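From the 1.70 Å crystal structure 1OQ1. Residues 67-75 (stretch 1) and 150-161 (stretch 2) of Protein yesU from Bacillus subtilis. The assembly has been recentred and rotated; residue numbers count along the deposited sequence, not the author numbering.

Stretch 1 67-75: WDFSPIEQP
Stretch 2 (150-161) PLPSPDDADSPY

A strand meets a proline-rich loop here, yet only one pair of residues joins them as a sheet. Phe69 and Tyr161 form an antiparallel hydrogen-bonded bridge, CA to CA 5.2 Å: Phe69 N donates to Tyr161 O at 3.0 Å (159°), and Tyr161 N donates to Phe69 O at 2.8 Å (166°). Just before it in the second stretch lies Pro160, whose ring nitrogen has no hydrogen to donate and whose preceding peptide bond is cis. Its CA is 4.8 Å from that of Ser70.

Residues 67-73 are extended (Phe69 phi/psi -128/134), except for Ile72 at -100/-40. Tyr161, at -107/142, matches the strand locally, and Asp68 CA adds a CA-H...O contact to Tyr161 O at 3.5 Å. The side chains of Phe69 (chi1 t, chi2 73°) and Tyr161 (chi1 m, chi2 -90°) project from the same face of the sheet. Phe69 is buried, its CE2 3.9 Å from Leu151 CD1; Leu151 (m, t) points toward the strand and supplies a branched apolar end to this ring. The Tyr161 ring packs obliquely against Pro71, with CD2 3.6 Å from Phe69 O and 4.2 Å from Pro71 CD. An aromatic side chain with a polar tip suits this place: the ring packs beside Phe69 O and Pro71 while OH accepts a hydrogen bond from Asp158 N at 2.9 Å (168°), tying the loop back on itself.

Ser70 (m) is small enough for close packing, its OG 3.3 Å from both Ser159 CB and Pro160 CB. Pro71, C-gamma endo, points toward the loop and offers a compact apolar surface; its CG lies 4.4 Å from Ala157 CB, a loose apolar contact with a small methyl group. A water bridges the stretches, donating to Pro71 O at 2.7 Å and hydrogen-bonded to Ser159 OG (chi1 m) at 2.6 Å.

Farther along, Ile72 and Glu73 point away, leaving their backbone to meet Pro154, C-gamma exo: Ile72 O is 3.4 Å from Pro154 CB. Pro154 opens a 3-10 segment, 154-156, where its ring-restricted phi, here -52°, fits and its missing amide hydrogen costs neither of the turn's backbone hydrogen bonds, Asp156 N to Ser153 O and Ala157 N to Pro154 O, both 3.2 Å. Ser153 OG also donates to Asp155 OD1 (chi1 p) at 2.6 Å, bracing the turn. Gln74 (p, t, chi3 -155°) points its CB toward the loop, and its NE2 lies 3.5 Å from Pro154 CD, a packing contact. Pro75 follows through a cis peptide bond, beyond contact.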

ATOM      1  N   TRP A  67      -0.848  -7.028   6.996  1.00  5.04           N
ATOM      2  CA  TRP A  67      -1.040  -5.984   7.990  1.00  5.26           C
ATOM      3  C   TRP A  67      -2.500  -5.930   8.421  1.00  6.42           C
ATOM      4  O   TRP A  67      -3.388  -6.390   7.696  1.00  4.85           O
ATOM      5  CB  TRP A  67      -0.578  -4.614   7.449  1.00  6.01           C
ATOM      6  CG  TRP A  67      -1.453  -3.964   6.395  1.00  5.54           C
ATOM      7  CD1 TRP A  67      -2.367  -2.962   6.588  1.00  6.01           C
ATOM      8  CD2 TRP A  67      -1.445  -4.230   4.984  1.00  4.85           C
ATOM      9  NE1 TRP A  67      -2.923  -2.584   5.382  1.00  5.90           N
ATOM     10  CE2 TRP A  67      -2.373  -3.348   4.383  1.00  6.46           C
ATOM     11  CE3 TRP A  67      -0.742  -5.129   4.168  1.00  5.69           C
ATOM     12  CZ2 TRP A  67      -2.616  -3.337   3.001  1.00  6.34           C
ATOM     13  CZ3 TRP A  67      -0.983  -5.119   2.791  1.00  6.78           C
ATOM     14  CH2 TRP A  67      -1.913  -4.227   2.226  1.00  5.57           C
ATOM     15  N   ASP A  68      -2.731  -5.414   9.627  1.00  5.43           N
ATOM     16  CA  ASP A  68      -4.077  -5.254  10.169  1.00  6.58           C
ATOM     17  C   ASP A  68      -4.503  -3.826   9.847  1.00  6.10           C
ATOM     18  O   ASP A  68      -3.731  -2.889  10.052  1.00  7.10           O
ATOM     19  CB  ASP A  68      -4.074  -5.476  11.680  1.00  7.54           C
ATOM     20  CG  ASP A  68      -4.180  -6.944  12.058  1.00 11.16           C
ATOM     21  OD1 ASP A  68      -3.903  -7.810  11.205  1.00 12.61           O
ATOM     22  OD2 ASP A  68      -4.539  -7.232  13.218  1.00 14.25           O
ATOM     23  N   PHE A  69      -5.727  -3.669   9.349  1.00  5.80           N
ATOM     24  CA  PHE A  69      -6.263  -2.369   8.947  1.00  4.95           C
ATOM     25  C   PHE A  69      -7.623  -2.071   9.570  1.00  4.83           C
ATOM     26  O   PHE A  69      -8.512  -2.921   9.562  1.00  5.57           O
ATOM     27  CB  PHE A  69      -6.408  -2.336   7.420  1.00  5.09           C
ATOM     28  CG  PHE A  69      -7.099  -1.108   6.892  1.00  5.08           C
ATOM     29  CD1 PHE A  69      -6.453   0.125   6.887  1.00  5.46           C
ATOM     30  CD2 PHE A  69      -8.390  -1.191   6.379  1.00  6.03           C
ATOM     31  CE1 PHE A  69      -7.086   1.257   6.375  1.00  6.53           C
ATOM     32  CE2 PHE A  69      -9.034  -0.065   5.863  1.00  7.19           C
ATOM     33  CZ  PHE A  69      -8.378   1.161   5.861  1.00  6.90           C
ATOM     34  N   SER A  70      -7.786  -0.857  10.089  1.00  5.09           N
ATOM     35  CA  SER A  70      -9.048  -0.438  10.699  1.00  5.96           C
ATOM     36  C   SER A  70      -9.467   0.938  10.181  1.00  6.19           C
ATOM     37  O   SER A  70      -8.805   1.938  10.467  1.00  6.41           O
ATOM     38  CB  SER A  70      -8.911  -0.354  12.220  1.00  6.29           C
ATOM     39  OG  SER A  70      -8.483  -1.578  12.773  1.00  6.78           O
ATOM     40  N   PRO A  71     -10.554   1.007   9.393  1.00  8.39           N
ATOM     41  CA  PRO A  71     -11.013   2.300   8.874  1.00  8.59           C
ATOM     42  C   PRO A  71     -11.785   2.972  10.009  1.00  9.02           C
ATOM     43  O   PRO A  71     -12.789   2.440  10.478  1.00  9.11           O
ATOM     44  CB  PRO A  71     -11.903   1.902   7.703  1.00  8.96           C
ATOM     45  CG  PRO A  71     -12.516   0.624   8.187  1.00  8.79           C
ATOM     46  CD  PRO A  71     -11.350  -0.100   8.831  1.00  7.28           C
ATOM     47  N   ILE A  72     -11.315   4.138  10.444  1.00  8.01           N
ATOM     48  CA  ILE A  72     -11.940   4.837  11.563  1.00  8.17           C
ATOM     49  C   ILE A  72     -12.867   5.980  11.177  1.00  9.19           C
ATOM     50  O   ILE A  72     -13.926   6.148  11.784  1.00  9.61           O
ATOM     51  CB  ILE A  72     -10.857   5.391  12.517  1.00  9.31           C
ATOM     52  CG1 ILE A  72      -9.945   4.251  12.976  1.00  8.74           C
ATOM     53  CG2 ILE A  72     -11.509   6.075  13.724  1.00 10.45           C
ATOM     54  CD1 ILE A  72     -10.680   3.099  13.647  1.00  8.54           C
ATOM     55  N   GLU A  73     -12.476   6.758  10.173  1.00 11.27           N
ATOM     56  CA  GLU A  73     -13.283   7.896   9.746  1.00 12.52           C
ATOM     57  C   GLU A  73     -13.110   8.211   8.262  1.00 12.20           C
ATOM     58  O   GLU A  73     -11.995   8.195   7.741  1.00 11.20           O
ATOM     59  CB  GLU A  73     -12.887   9.114  10.587  1.00 18.26           C
ATOM     60  CG  GLU A  73     -13.926  10.207  10.689  1.00 24.08           C
ATOM     61  CD  GLU A  73     -13.505  11.297  11.663  1.00 28.22           C
ATOM     62  OE1 GLU A  73     -12.538  12.028  11.365  1.00 29.25           O
ATOM     63  OE2 GLU A  73     -14.133  11.413  12.736  1.00 31.67           O
ATOM     64  N   GLN A  74     -14.222   8.488   7.584  1.00 11.68           N
ATOM     65  CA  GLN A  74     -14.205   8.839   6.162  1.00 12.44           C
ATOM     66  C   GLN A  74     -14.849  10.226   6.072  1.00 12.54           C
ATOM     67  O   GLN A  74     -15.347  10.734   7.077  1.00 13.05           O
ATOM     68  CB  GLN A  74     -15.018   7.819   5.351  1.00 13.06           C
ATOM     69  CG  GLN A  74     -16.517   7.868   5.611  1.00 13.22           C
ATOM     70  CD  GLN A  74     -17.297   6.825   4.826  1.00 15.23           C
ATOM     71  OE1 GLN A  74     -18.486   7.000   4.558  1.00 15.76           O
ATOM     72  NE2 GLN A  74     -16.638   5.729   4.465  1.00 13.81           N
ATOM     73  N   PRO A  75     -14.824  10.873   4.892  1.00 12.67           N
ATOM     74  CA  PRO A  75     -14.261  10.474   3.598  1.00 11.43           C
ATOM     75  C   PRO A  75     -12.753  10.264   3.651  1.00 10.69           C
ATOM     76  O   PRO A  75     -12.068  10.788   4.533  1.00 11.21           O
ATOM     77  CB  PRO A  75     -14.623  11.644   2.682  1.00 13.12           C
ATOM     78  CG  PRO A  75     -15.863  12.193   3.293  1.00 13.41           C
ATOM     79  CD  PRO A  75     -15.538  12.156   4.764  1.00 12.79           C
ATOM     80  N   PRO A 150     -14.946  -5.392  -0.072  1.00  5.96           N
ATOM     81  CA  PRO A 150     -15.853  -5.828   0.999  1.00  6.93           C
ATOM     82  C   PRO A 150     -15.813  -4.966   2.264  1.00  7.36           C
ATOM     83  O   PRO A 150     -16.651  -5.118   3.150  1.00  7.49           O
ATOM     84  CB  PRO A 150     -15.389  -7.253   1.275  1.00  7.24           C
ATOM     85  CG  PRO A 150     -13.905  -7.126   1.115  1.00  6.97           C
ATOM     86  CD  PRO A 150     -13.776  -6.290  -0.156  1.00  6.27           C
ATOM     87  N   LEU A 151     -14.833  -4.075   2.353  1.00  6.10           N
ATOM     88  CA  LEU A 151     -14.716  -3.214   3.524  1.00  5.67           C
ATOM     89  C   LEU A 151     -15.943  -2.321   3.656  1.00  5.78           C
ATOM     90  O   LEU A 151     -16.364  -1.680   2.693  1.00  5.90           O
ATOM     91  CB  LEU A 151     -13.465  -2.348   3.421  1.00  5.38           C
ATOM     92  CG  LEU A 151     -12.118  -3.059   3.529  1.00  4.62           C
ATOM     93  CD1 LEU A 151     -11.013  -2.074   3.178  1.00  5.27           C
ATOM     94  CD2 LEU A 151     -11.922  -3.609   4.939  1.00  7.71           C
ATOM     95  N   PRO A 152     -16.532  -2.272   4.854  1.00  7.66           N
ATOM     96  CA  PRO A 152     -17.715  -1.439   5.068  1.00  7.63           C
ATOM     97  C   PRO A 152     -17.298  -0.026   5.428  1.00  8.12           C
ATOM     98  O   PRO A 152     -16.108   0.282   5.485  1.00  8.88           O
ATOM     99  CB  PRO A 152     -18.394  -2.124   6.240  1.00  8.52           C
ATOM    100  CG  PRO A 152     -17.203  -2.493   7.100  1.00  9.27           C
ATOM    101  CD  PRO A 152     -16.219  -3.063   6.063  1.00  6.68           C
ATOM    102  N   SER A 153     -18.290   0.829   5.652  1.00  7.55           N
ATOM    103  CA  SER A 153     -18.035   2.190   6.095  1.00  7.83           C
ATOM    104  C   SER A 153     -17.697   1.995   7.575  1.00  6.54           C
ATOM    105  O   SER A 153     -18.026   0.955   8.157  1.00  7.54           O
ATOM    106  CB  SER A 153     -19.293   3.043   5.915  1.00  7.57           C
ATOM    107  OG  SER A 153     -20.461   2.266   6.106  1.00  8.74           O
ATOM    108  N   PRO A 154     -17.037   2.976   8.204  1.00  7.66           N
ATOM    109  CA  PRO A 154     -16.666   2.860   9.619  1.00  8.50           C
ATOM    110  C   PRO A 154     -17.783   2.495  10.586  1.00  7.75           C
ATOM    111  O   PRO A 154     -17.553   1.750  11.538  1.00  8.52           O
ATOM    112  CB  PRO A 154     -16.052   4.224   9.930  1.00  7.95           C
ATOM    113  CG  PRO A 154     -15.463   4.625   8.612  1.00  8.05           C
ATOM    114  CD  PRO A 154     -16.553   4.247   7.639  1.00  6.31           C
ATOM    115  N   ASP A 155     -18.985   3.010  10.347  1.00  8.66           N
ATOM    116  CA  ASP A 155     -20.110   2.728  11.236  1.00  8.97           C
ATOM    117  C   ASP A 155     -20.424   1.244  11.422  1.00  9.95           C
ATOM    118  O   ASP A 155     -20.835   0.827  12.507  1.00  9.66           O
ATOM    119  CB  ASP A 155     -21.368   3.487  10.773  1.00 10.84           C
ATOM    120  CG  ASP A 155     -21.768   3.174   9.337  1.00 14.12           C
ATOM    121  OD1 ASP A 155     -21.013   2.477   8.626  1.00 13.89           O
ATOM    122  OD2 ASP A 155     -22.848   3.643   8.913  1.00 14.99           O
ATOM    123  N   ASP A 156     -20.217   0.445  10.378  1.00  7.84           N
ATOM    124  CA  ASP A 156     -20.499  -0.988  10.452  1.00  7.77           C
ATOM    125  C   ASP A 156     -19.259  -1.872  10.557  1.00  7.65           C
ATOM    126  O   ASP A 156     -19.368  -3.093  10.462  1.00  6.88           O
ATOM    127  CB  ASP A 156     -21.290  -1.453   9.224  1.00  9.68           C
ATOM    128  CG  ASP A 156     -22.668  -0.833   9.136  1.00 12.61           C
ATOM    129  OD1 ASP A 156     -23.234  -0.447  10.180  1.00 13.45           O
ATOM    130  OD2 ASP A 156     -23.196  -0.756   8.006  1.00 14.83           O
ATOM    131  N   ALA A 157     -18.090  -1.271  10.753  1.00  6.49           N
ATOM    132  CA  ALA A 157     -16.852  -2.040  10.836  1.00  7.07           C
ATOM    133  C   ALA A 157     -16.727  -2.982  12.032  1.00  7.62           C
ATOM    134  O   ALA A 157     -17.266  -2.725  13.105  1.00  9.56           O
ATOM    135  CB  ALA A 157     -15.651  -1.089  10.823  1.00  7.65           C
ATOM    136  N   ASP A 158     -16.022  -4.086  11.810  1.00  7.19           N
ATOM    137  CA  ASP A 158     -15.717  -5.072  12.845  1.00  8.48           C
ATOM    138  C   ASP A 158     -14.208  -5.235  12.690  1.00  8.71           C
ATOM    139  O   ASP A 158     -13.705  -6.296  12.318  1.00  9.12           O
ATOM    140  CB  ASP A 158     -16.430  -6.402  12.585  1.00 10.13           C
ATOM    141  CG  ASP A 158     -16.073  -7.463  13.615  1.00 13.05           C
ATOM    142  OD1 ASP A 158     -15.722  -7.092  14.756  1.00 11.97           O
ATOM    143  OD2 ASP A 158     -16.146  -8.665  13.290  1.00 13.25           O
ATOM    144  N   SER A 159     -13.502  -4.139  12.957  1.00  9.22           N
ATOM    145  CA  SER A 159     -12.051  -4.065  12.828  1.00  8.36           C
ATOM    146  C   SER A 159     -11.267  -4.825  13.892  1.00  8.41           C
ATOM    147  O   SER A 159     -11.758  -5.058  14.995  1.00  8.76           O
ATOM    148  CB  SER A 159     -11.619  -2.593  12.837  1.00 10.45           C
ATOM    149  OG  SER A 159     -12.230  -1.879  11.771  1.00  9.77           O
ATOM    150  N   PRO A 160     -10.019  -5.199  13.575  1.00  7.43           N
ATOM    151  CA  PRO A 160      -9.363  -4.928  12.290  1.00  6.80           C
ATOM    152  C   PRO A 160      -9.602  -5.984  11.211  1.00  5.96           C
ATOM    153  O   PRO A 160     -10.117  -7.072  11.478  1.00  6.29           O
ATOM    154  CB  PRO A 160      -7.893  -4.846  12.676  1.00  9.52           C
ATOM    155  CG  PRO A 160      -7.794  -5.916  13.719  1.00 10.87           C
ATOM    156  CD  PRO A 160      -9.041  -5.695  14.563  1.00  9.11           C
ATOM    157  N   TYR A 161      -9.208  -5.647   9.987  1.00  5.76           N
ATOM    158  CA  TYR A 161      -9.331  -6.549   8.846  1.00  4.78           C
ATOM    159  C   TYR A 161      -7.930  -7.051   8.482  1.00  5.45           C
ATOM    160  O   TYR A 161      -6.958  -6.300   8.560  1.00  5.79           O
ATOM    161  CB  TYR A 161      -9.980  -5.804   7.673  1.00  3.99           C
ATOM    162  CG  TYR A 161     -11.426  -5.448   7.939  1.00  5.61           C
ATOM    163  CD1 TYR A 161     -12.454  -6.323   7.588  1.00  5.79           C
ATOM    164  CD2 TYR A 161     -11.761  -4.276   8.621  1.00  5.06           C
ATOM    165  CE1 TYR A 161     -13.784  -6.046   7.916  1.00  6.12           C
ATOM    166  CE2 TYR A 161     -13.094  -3.989   8.956  1.00  6.67           C
ATOM    167  CZ  TYR A 161     -14.094  -4.882   8.605  1.00  6.16           C
ATOM    168  OH  TYR A 161     -15.399  -4.649   8.984  1.00  6.94           O
TER
HETATM  169  O   HOH W   1     -12.893   0.565  12.439  1.00 14.72           O